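PDB 6GZW: Dye type peroxidase A from Streptomyces lividans 1326, which probably uses its haem to reduce hydrogen peroxide while oxidising dyes and similar substrates, as a dye-decolourising (DyP-type) peroxidase. Local coordinates for residues L32-A38 / A152-Q158; R52-T56 / A144-A149; F88-F93 / R373-G377. One frame throughout, in Å; residues are numbered along the deposited sequence.

Contact 1. Residues L32-A38 / A152-Q158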
# COMPACT_ATOMS: atom_id res chain seq x y z
N LEU A 32 -5.82 -9.08 -2.73
CA LEU A 32 -6.77 -10.20 -2.79
C LEU A 32 -7.88 -9.79 -3.73
O LEU A 32 -8.34 -8.66 -3.66
CB LEU A 32 -7.37 -10.50 -1.43
CG LEU A 32 -6.43 -10.71 -0.24
CD1 LEU A 32 -7.17 -11.15 1.01
CD2 LEU A 32 -5.31 -11.69 -0.57
N VAL A 33 -8.32 -10.68 -4.62
CA VAL A 33 -9.37 -10.34 -5.56
C VAL A 33 -10.27 -11.56 -5.75
O VAL A 33 -9.78 -12.68 -5.73
CB VAL A 33 -8.77 -9.80 -6.87
CG1 VAL A 33 -7.74 -10.74 -7.45
CG2 VAL A 33 -9.83 -9.42 -7.88
N ALA A 34 -11.58 -11.33 -5.81
CA ALA A 34 -12.55 -12.34 -6.16
C ALA A 34 -13.18 -11.99 -7.50
O ALA A 34 -13.43 -10.82 -7.78
CB ALA A 34 -13.60 -12.47 -5.06
N PHE A 35 -13.45 -13.02 -8.31
CA PHE A 35 -14.10 -12.87 -9.60
C PHE A 35 -15.38 -13.70 -9.63
O PHE A 35 -15.40 -14.79 -9.02
CB PHE A 35 -13.19 -13.37 -10.73
CG PHE A 35 -11.94 -12.57 -10.93
CD1 PHE A 35 -10.80 -12.87 -10.21
CD2 PHE A 35 -11.86 -11.56 -11.88
CE1 PHE A 35 -9.61 -12.18 -10.37
CE2 PHE A 35 -10.66 -10.84 -12.05
CZ PHE A 35 -9.54 -11.16 -11.28
N ASP A 36 -16.42 -13.21 -10.30
CA ASP A 36 -17.59 -14.02 -10.65
C ASP A 36 -17.62 -14.32 -12.13
O ASP A 36 -17.37 -13.45 -12.97
CB ASP A 36 -18.89 -13.33 -10.26
CG ASP A 36 -19.11 -13.32 -8.76
OD1 ASP A 36 -18.66 -14.25 -8.08
OD2 ASP A 36 -19.80 -12.40 -8.28
N LEU A 37 -17.91 -15.56 -12.47
CA LEU A 37 -18.05 -15.92 -13.88
C LEU A 37 -19.16 -15.13 -14.55
O LEU A 37 -20.22 -14.89 -13.97
CB LEU A 37 -18.30 -17.43 -14.00
CG LEU A 37 -17.12 -18.33 -13.64
CD1 LEU A 37 -17.61 -19.76 -13.53
CD2 LEU A 37 -16.02 -18.26 -14.66
N ALA A 38 -18.88 -14.69 -15.77
CA ALA A 38 -19.83 -13.96 -16.57
C ALA A 38 -20.88 -14.91 -17.14
O ALA A 38 -20.67 -16.12 -17.24
CB ALA A 38 -19.09 -13.26 -17.70
N ALA A 152 -14.69 -13.60 -19.61
CA ALA A 152 -15.05 -14.79 -18.82
C ALA A 152 -15.49 -14.49 -17.39
O ALA A 152 -16.24 -15.27 -16.83
CB ALA A 152 -13.90 -15.78 -18.81
N ALA A 153 -15.00 -13.40 -16.80
CA ALA A 153 -15.31 -13.11 -15.40
C ALA A 153 -15.20 -11.63 -15.12
O ALA A 153 -14.56 -10.91 -15.90
CB ALA A 153 -14.40 -13.90 -14.49
N ARG A 154 -15.90 -11.18 -14.08
CA ARG A 154 -15.86 -9.78 -13.63
C ARG A 154 -15.27 -9.78 -12.23
O ARG A 154 -15.41 -10.77 -11.49
CB ARG A 154 -17.27 -9.11 -13.61
CG ARG A 154 -18.28 -9.68 -12.61
CD ARG A 154 -19.61 -8.95 -12.57
NE ARG A 154 -19.40 -7.55 -12.17
CZ ARG A 154 -19.38 -7.07 -10.92
NH1 ARG A 154 -19.60 -7.83 -9.85
NH2 ARG A 154 -19.11 -5.78 -10.74
N VAL A 155 -14.60 -8.68 -11.87
CA VAL A 155 -14.15 -8.45 -10.50
C VAL A 155 -15.37 -8.27 -9.62
O VAL A 155 -16.19 -7.35 -9.82
CB VAL A 155 -13.23 -7.22 -10.41
CG1 VAL A 155 -12.88 -6.88 -8.96
CG2 VAL A 155 -11.98 -7.45 -11.22
N ARG A 156 -15.49 -9.16 -8.64
CA ARG A 156 -16.53 -9.07 -7.63
C ARG A 156 -16.10 -8.13 -6.50
O ARG A 156 -16.84 -7.26 -6.07
CB ARG A 156 -16.85 -10.47 -7.08
CG ARG A 156 -17.95 -10.49 -6.04
CD ARG A 156 -18.16 -11.87 -5.44
NE ARG A 156 -19.18 -11.77 -4.41
CZ ARG A 156 -20.49 -11.70 -4.62
NH1 ARG A 156 -20.98 -11.82 -5.85
NH2 ARG A 156 -21.30 -11.52 -3.60
N TRP A 157 -14.89 -8.34 -6.01
CA TRP A 157 -14.31 -7.50 -4.95
C TRP A 157 -12.80 -7.57 -4.98
O TRP A 157 -12.21 -8.49 -5.53
CB TRP A 157 -14.85 -7.83 -3.54
CG TRP A 157 -14.67 -9.21 -3.02
CD1 TRP A 157 -15.61 -10.18 -3.00
CD2 TRP A 157 -13.50 -9.77 -2.39
NE1 TRP A 157 -15.10 -11.32 -2.40
CE2 TRP A 157 -13.81 -11.09 -2.02
CE3 TRP A 157 -12.23 -9.28 -2.10
CZ2 TRP A 157 -12.89 -11.93 -1.40
CZ3 TRP A 157 -11.31 -10.11 -1.49
CH2 TRP A 157 -11.65 -11.43 -1.15
N GLN A 158 -12.16 -6.55 -4.43
CA GLN A 158 -10.70 -6.51 -4.42
C GLN A 158 -10.24 -5.67 -3.25
O GLN A 158 -10.82 -4.58 -2.98
CB GLN A 158 -10.16 -5.97 -5.75
CG GLN A 158 -8.65 -6.15 -5.94
CD GLN A 158 -7.86 -4.96 -5.45
OE1 GLN A 158 -8.08 -3.86 -5.92
NE2 GLN A 158 -6.90 -5.18 -4.57
O HOH W 1 -20.81 -10.44 -9.59

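Contact 2. Residues R52-T56 / A144-A149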
# COMPACT_ATOMS: atom_id res chain seq x y z
N ARG A 52 -4.83 -19.51 -18.75
CA ARG A 52 -4.28 -18.17 -18.94
C ARG A 52 -3.63 -17.71 -17.64
O ARG A 52 -2.48 -17.28 -17.62
CB ARG A 52 -5.35 -17.13 -19.33
CG ARG A 52 -5.75 -17.16 -20.78
CD ARG A 52 -6.52 -15.91 -21.21
NE ARG A 52 -7.78 -15.62 -20.51
CZ ARG A 52 -8.95 -16.25 -20.69
NH1 ARG A 52 -9.06 -17.32 -21.51
NH2 ARG A 52 -10.02 -15.82 -20.05
N TRP A 53 -4.40 -17.81 -16.57
CA TRP A 53 -3.94 -17.30 -15.28
C TRP A 53 -2.68 -18.02 -14.83
O TRP A 53 -1.76 -17.39 -14.33
CB TRP A 53 -5.01 -17.47 -14.20
CG TRP A 53 -6.01 -16.39 -14.10
CD1 TRP A 53 -5.97 -15.15 -14.70
CD2 TRP A 53 -7.17 -16.39 -13.28
NE1 TRP A 53 -7.06 -14.41 -14.32
CE2 TRP A 53 -7.81 -15.13 -13.44
CE3 TRP A 53 -7.75 -17.33 -12.44
CZ2 TRP A 53 -8.99 -14.81 -12.78
CZ3 TRP A 53 -8.92 -17.01 -11.79
CH2 TRP A 53 -9.51 -15.75 -11.94
N SER A 54 -2.64 -19.34 -15.02
CA SER A 54 -1.46 -20.12 -14.63
C SER A 54 -0.22 -19.76 -15.43
O SER A 54 0.85 -19.65 -14.89
CB SER A 54 -1.74 -21.63 -14.74
OG SER A 54 -2.83 -22.04 -13.91
N ASP A 55 -0.37 -19.54 -16.74
CA ASP A 55 0.74 -19.10 -17.57
C ASP A 55 1.25 -17.70 -17.18
O ASP A 55 2.45 -17.46 -17.10
CB ASP A 55 0.31 -19.14 -19.04
CG ASP A 55 1.45 -18.79 -20.01
OD1 ASP A 55 2.40 -19.58 -20.11
OD2 ASP A 55 1.38 -17.72 -20.65
N THR A 56 0.32 -16.79 -16.88
CA THR A 56 0.66 -15.45 -16.38
C THR A 56 1.41 -15.57 -15.04
O THR A 56 2.44 -14.96 -14.87
CB THR A 56 -0.61 -14.58 -16.27
OG1 THR A 56 -1.11 -14.39 -17.60
CG2 THR A 56 -0.37 -13.21 -15.60
N ALA A 144 -2.45 -7.83 -14.50
CA ALA A 144 -2.36 -8.87 -15.53
C ALA A 144 -3.37 -9.98 -15.30
O ALA A 144 -4.04 -10.44 -16.25
CB ALA A 144 -0.95 -9.40 -15.59
N ILE A 145 -3.51 -10.41 -14.05
CA ILE A 145 -4.51 -11.41 -13.70
C ILE A 145 -5.91 -10.87 -13.99
O ILE A 145 -6.74 -11.54 -14.62
CB ILE A 145 -4.32 -11.83 -12.23
CG1 ILE A 145 -3.01 -12.64 -12.08
CG2 ILE A 145 -5.53 -12.54 -11.64
CD1 ILE A 145 -3.01 -14.00 -12.75
N GLN A 146 -6.19 -9.63 -13.58
CA GLN A 146 -7.51 -9.08 -13.83
C GLN A 146 -7.85 -8.93 -15.31
O GLN A 146 -8.98 -9.21 -15.70
CB GLN A 146 -7.68 -7.76 -13.07
CG GLN A 146 -8.98 -7.00 -13.35
CD GLN A 146 -8.76 -5.81 -14.27
OE1 GLN A 146 -7.67 -5.23 -14.29
NE2 GLN A 146 -9.77 -5.45 -15.03
N ARG A 147 -6.88 -8.52 -16.11
CA ARG A 147 -7.04 -8.41 -17.56
C ARG A 147 -7.14 -9.77 -18.28
O ARG A 147 -7.80 -9.86 -19.34
CB ARG A 147 -5.91 -7.57 -18.15
CG ARG A 147 -6.00 -6.11 -17.78
CD ARG A 147 -6.97 -5.36 -18.66
NE ARG A 147 -6.39 -5.06 -19.96
CZ ARG A 147 -7.04 -4.44 -20.94
NH1 ARG A 147 -8.31 -4.07 -20.78
NH2 ARG A 147 -6.43 -4.18 -22.09
N ASP A 148 -6.54 -10.82 -17.72
CA ASP A 148 -6.77 -12.19 -18.23
C ASP A 148 -8.21 -12.66 -18.09
O ASP A 148 -8.67 -13.51 -18.88
CB ASP A 148 -5.94 -13.23 -17.48
CG ASP A 148 -4.51 -13.31 -17.92
OD1 ASP A 148 -4.13 -12.80 -18.99
OD2 ASP A 148 -3.74 -13.94 -17.17
N ALA A 149 -8.92 -12.15 -17.09
CA ALA A 149 -10.34 -12.51 -16.90
C ALA A 149 -11.20 -12.18 -18.13
O ALA A 149 -12.08 -12.95 -18.49
CB ALA A 149 -10.92 -11.86 -15.66

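Contact 3. Residues F88-F93 / R373-G377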
# COMPACT_ATOMS: atom_id res chain seq x y z
N PHE A 88 -11.28 -21.71 -5.60
CA PHE A 88 -12.65 -21.83 -6.08
C PHE A 88 -13.63 -21.75 -4.91
O PHE A 88 -13.43 -22.43 -3.89
CB PHE A 88 -12.87 -23.17 -6.81
CG PHE A 88 -11.92 -23.40 -7.94
CD1 PHE A 88 -10.63 -23.88 -7.70
CD2 PHE A 88 -12.28 -23.09 -9.24
CE1 PHE A 88 -9.73 -24.06 -8.72
CE2 PHE A 88 -11.38 -23.26 -10.27
CZ PHE A 88 -10.11 -23.74 -10.02
N GLY A 89 -14.69 -20.96 -5.05
CA GLY A 89 -15.70 -20.80 -4.01
C GLY A 89 -16.83 -21.81 -4.22
O GLY A 89 -16.93 -22.42 -5.30
N HIS A 90 -17.67 -21.93 -3.20
CA HIS A 90 -18.87 -22.76 -3.24
C HIS A 90 -19.71 -22.50 -4.48
O HIS A 90 -20.12 -23.47 -5.17
CB HIS A 90 -19.68 -22.53 -1.96
CG HIS A 90 -20.89 -23.40 -1.82
ND1 HIS A 90 -22.10 -23.08 -2.41
CD2 HIS A 90 -21.11 -24.52 -1.10
CE1 HIS A 90 -22.99 -24.00 -2.08
NE2 HIS A 90 -22.42 -24.88 -1.28
N SER A 91 -19.92 -21.23 -4.82
CA SER A 91 -20.78 -20.84 -5.94
C SER A 91 -20.25 -21.29 -7.30
O SER A 91 -21.03 -21.50 -8.22
CB SER A 91 -21.00 -19.32 -5.93
OG SER A 91 -19.76 -18.65 -5.98
N PHE A 92 -18.94 -21.46 -7.44
CA PHE A 92 -18.35 -21.86 -8.72
C PHE A 92 -18.97 -23.12 -9.35
O PHE A 92 -19.15 -23.20 -10.58
CB PHE A 92 -16.86 -22.10 -8.51
CG PHE A 92 -16.11 -22.49 -9.76
CD1 PHE A 92 -15.62 -21.51 -10.64
CD2 PHE A 92 -15.87 -23.83 -10.07
CE1 PHE A 92 -14.91 -21.88 -11.79
CE2 PHE A 92 -15.18 -24.19 -11.21
CZ PHE A 92 -14.70 -23.21 -12.08
N PHE A 93 -19.30 -24.09 -8.50
CA PHE A 93 -19.59 -25.47 -8.94
C PHE A 93 -20.98 -25.54 -9.59
O PHE A 93 -21.15 -26.21 -10.62
CB PHE A 93 -19.36 -26.44 -7.75
CG PHE A 93 -17.92 -26.46 -7.30
CD1 PHE A 93 -17.44 -25.47 -6.42
CD2 PHE A 93 -17.01 -27.36 -7.84
CE1 PHE A 93 -16.11 -25.44 -6.06
CE2 PHE A 93 -15.67 -27.34 -7.48
CZ PHE A 93 -15.20 -26.35 -6.59
N ARG A 373 -7.13 -30.94 -12.82
CA ARG A 373 -7.92 -32.14 -12.49
C ARG A 373 -9.41 -31.87 -12.27
O ARG A 373 -10.24 -32.74 -12.53
CB ARG A 373 -7.35 -32.86 -11.26
CG ARG A 373 -6.03 -33.54 -11.50
CD ARG A 373 -6.17 -34.71 -12.47
NE ARG A 373 -6.06 -34.33 -13.88
CZ ARG A 373 -4.92 -34.02 -14.51
NH1 ARG A 373 -3.75 -34.01 -13.86
NH2 ARG A 373 -4.95 -33.68 -15.81
N LEU A 374 -9.74 -30.68 -11.78
CA LEU A 374 -11.12 -30.28 -11.66
C LEU A 374 -11.74 -29.96 -13.02
O LEU A 374 -12.90 -30.34 -13.28
CB LEU A 374 -11.25 -29.02 -10.77
CG LEU A 374 -12.65 -28.41 -10.64
CD1 LEU A 374 -13.70 -29.40 -10.12
CD2 LEU A 374 -12.59 -27.18 -9.74
N LEU A 375 -11.04 -29.16 -13.82
CA LEU A 375 -11.68 -28.41 -14.89
C LEU A 375 -11.67 -29.07 -16.27
O LEU A 375 -12.47 -28.71 -17.12
CB LEU A 375 -11.06 -27.02 -14.99
CG LEU A 375 -11.24 -26.18 -13.74
CD1 LEU A 375 -10.37 -24.92 -13.80
CD2 LEU A 375 -12.70 -25.80 -13.55
N GLU A 376 -10.72 -29.96 -16.50
CA GLU A 376 -10.65 -30.65 -17.78
C GLU A 376 -11.99 -31.38 -18.12
O GLU A 376 -12.72 -31.85 -17.23
CB GLU A 376 -9.47 -31.60 -17.79
CG GLU A 376 -9.69 -32.78 -16.86
CD GLU A 376 -8.43 -33.53 -16.49
OE1 GLU A 376 -7.34 -33.23 -17.04
OE2 GLU A 376 -8.53 -34.45 -15.62
N GLY A 377 -12.30 -31.42 -19.42
CA GLY A 377 -13.55 -31.99 -19.91
C GLY A 377 -14.06 -31.25 -21.14
O GLY A 377 -13.82 -30.04 -21.31
OXT GLY A 377 -14.70 -31.87 -22.00

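Contact 1. Residues L32-A38 / A152-Q158
Two antiparallel strands of the N-terminal ferredoxin-like half of the DyP fold pair here, and a classic beta bulge breaks their register: R156 and W157 both sit opposite A34. The carbonyl A34 O accepts R156 N at 2.8 Å and, weakly, W157 N at 3.4 Å, while A34 N reaches W157 O at 2.9 Å. W157, with chi1 in p, lays its indole back across the neighbouring strand, so that A34 CB sits over the five-membered ring, 3.4 Å from its centroid, in a CH-pi contact; N123 O takes the indole NE1. At the bulge R156 extends with chi1 to chi3 all t, and R156 NH1 reaches D36 OD2 (chi1 m) at 2.8 Å in a salt bridge. On the other face from A34 and W157, V33 CB packs 3.8 Å from Q158 CG. F35 CE2 lies 3.7 Å from V155 CG2. R154, whose NH2 bonds A312 of the second subunit, joins D36 through one water, 2.9 Å from R154 NH1 and 2.6 Å from D36 OD2.

Contact 2. Residues R52-T56 / A144-A149
Here the two helices that cover one face of the N-terminal ferredoxin-like half pack side by side. They run nearly antiparallel: the short segments make an angle of 157° between their directions, with a closest axis approach of 9.7 Å. Taking 144-149 in order, A144 comes first, its CB 3.9 Å from T56 CG2, a small methyl contact between the helices. I145 follows and meets W53 in three ways. Its CG2 lies over the face of the five-membered indole ring, 4.0 Å from the centroid, a CH-pi contact; I145 CD1 packs 3.7 Å from W53 CD1; and its carbonyl I145 O receives the indole nitrogen W53 NE1 at 2.9 Å. That buried nitrogen therefore finds an acceptor on helix backbone, while the rest of the indole reaches L126 and V128 of the sheet beneath. Q146 and R147 turn away from helix 43-61; R147 forms a salt bridge with E235 of the second subunit. D148 points back and is the busiest residue of its segment. Its CB touches W53 CD1 at 3.4 Å, its carboxylate oxygen D148 OD2 accepts T56 OG1 at 2.7 Å, and its carbonyl takes two bonds from one guanidinium, R52 NE at 2.8 Å and R52 NH2 at 2.9 Å from D148 O. A149 closes the segment with its backbone beside the indole, A149 N 4.0 Å from W53 NE1.

Contact 3. Residues F88-F93 / R373-G377
L374 and L375, on the last short helix of the chain, have more surface covered here than any other residues of the two segments, and F88 comes next. Between them they form a small apolar junction with strand 83-89 of the N-terminal half and helix 90-95. L374, with chi1 in t, sends CD2 in among three phenylalanines. This methyl sits almost squarely over the F88 ring, 4.0 Å from its centroid and only 6° off the normal, a CH-pi contact. The same L374 CD2 is 3.8 Å from F93 CE2 and 4.2 Å from F92 CE2, so one methyl touches all three rings. L375, with chi1 in m, works from beside it: L375 CD1 lies 4.0 Å from F88 CZ, and L375 CD2 meets the edge of the F92 ring, 3.6 Å from F92 CZ. F88, on strand 83-89, points at the leucines, whereas F92 and F93 come from the turn of weakly bonded helix that follows. The backbones stay well apart, with 10.1 Å between the CA atoms of F93 and L374, and the gap is bridged by side chains alone. A47 and L50 of helix 43-61 also touch L375, so the C-terminal helix is packed against that element as well. Flanking the two leucines, exposed R373 and E376 pair with each other, R373 NH2 to E376 OE1 at 2.7 Å, in a salt bridge within their own segment. With neither hydrogen bond nor salt bridge between the two segments, the pairing must rest on shape and on the burial of methyls and aromatic rings.

All three contacts lie on the same side of the chain's centre. Contacts 1 and 2 are closely coupled: strand 29-37 leads to helix 43-61, helix 135-149 leads to strand 153-162, and contact 2 is nested within the loop that contact 1 closes. They meet where F35 CD1 packs 3.6 Å from W53 CH2, sheet against helix. Both are partly buried and reach the second subunit. Contact 3 is fully buried at its touching residues and packs helix 372-375 on a strand of the same sheet, meeting contact 1 at L37 and F92. Chemistry follows place: backbone pairing in the sheet, side-chain hydrogen bonds, mostly to carbonyls, between helices, purely apolar packing at helix 372-375.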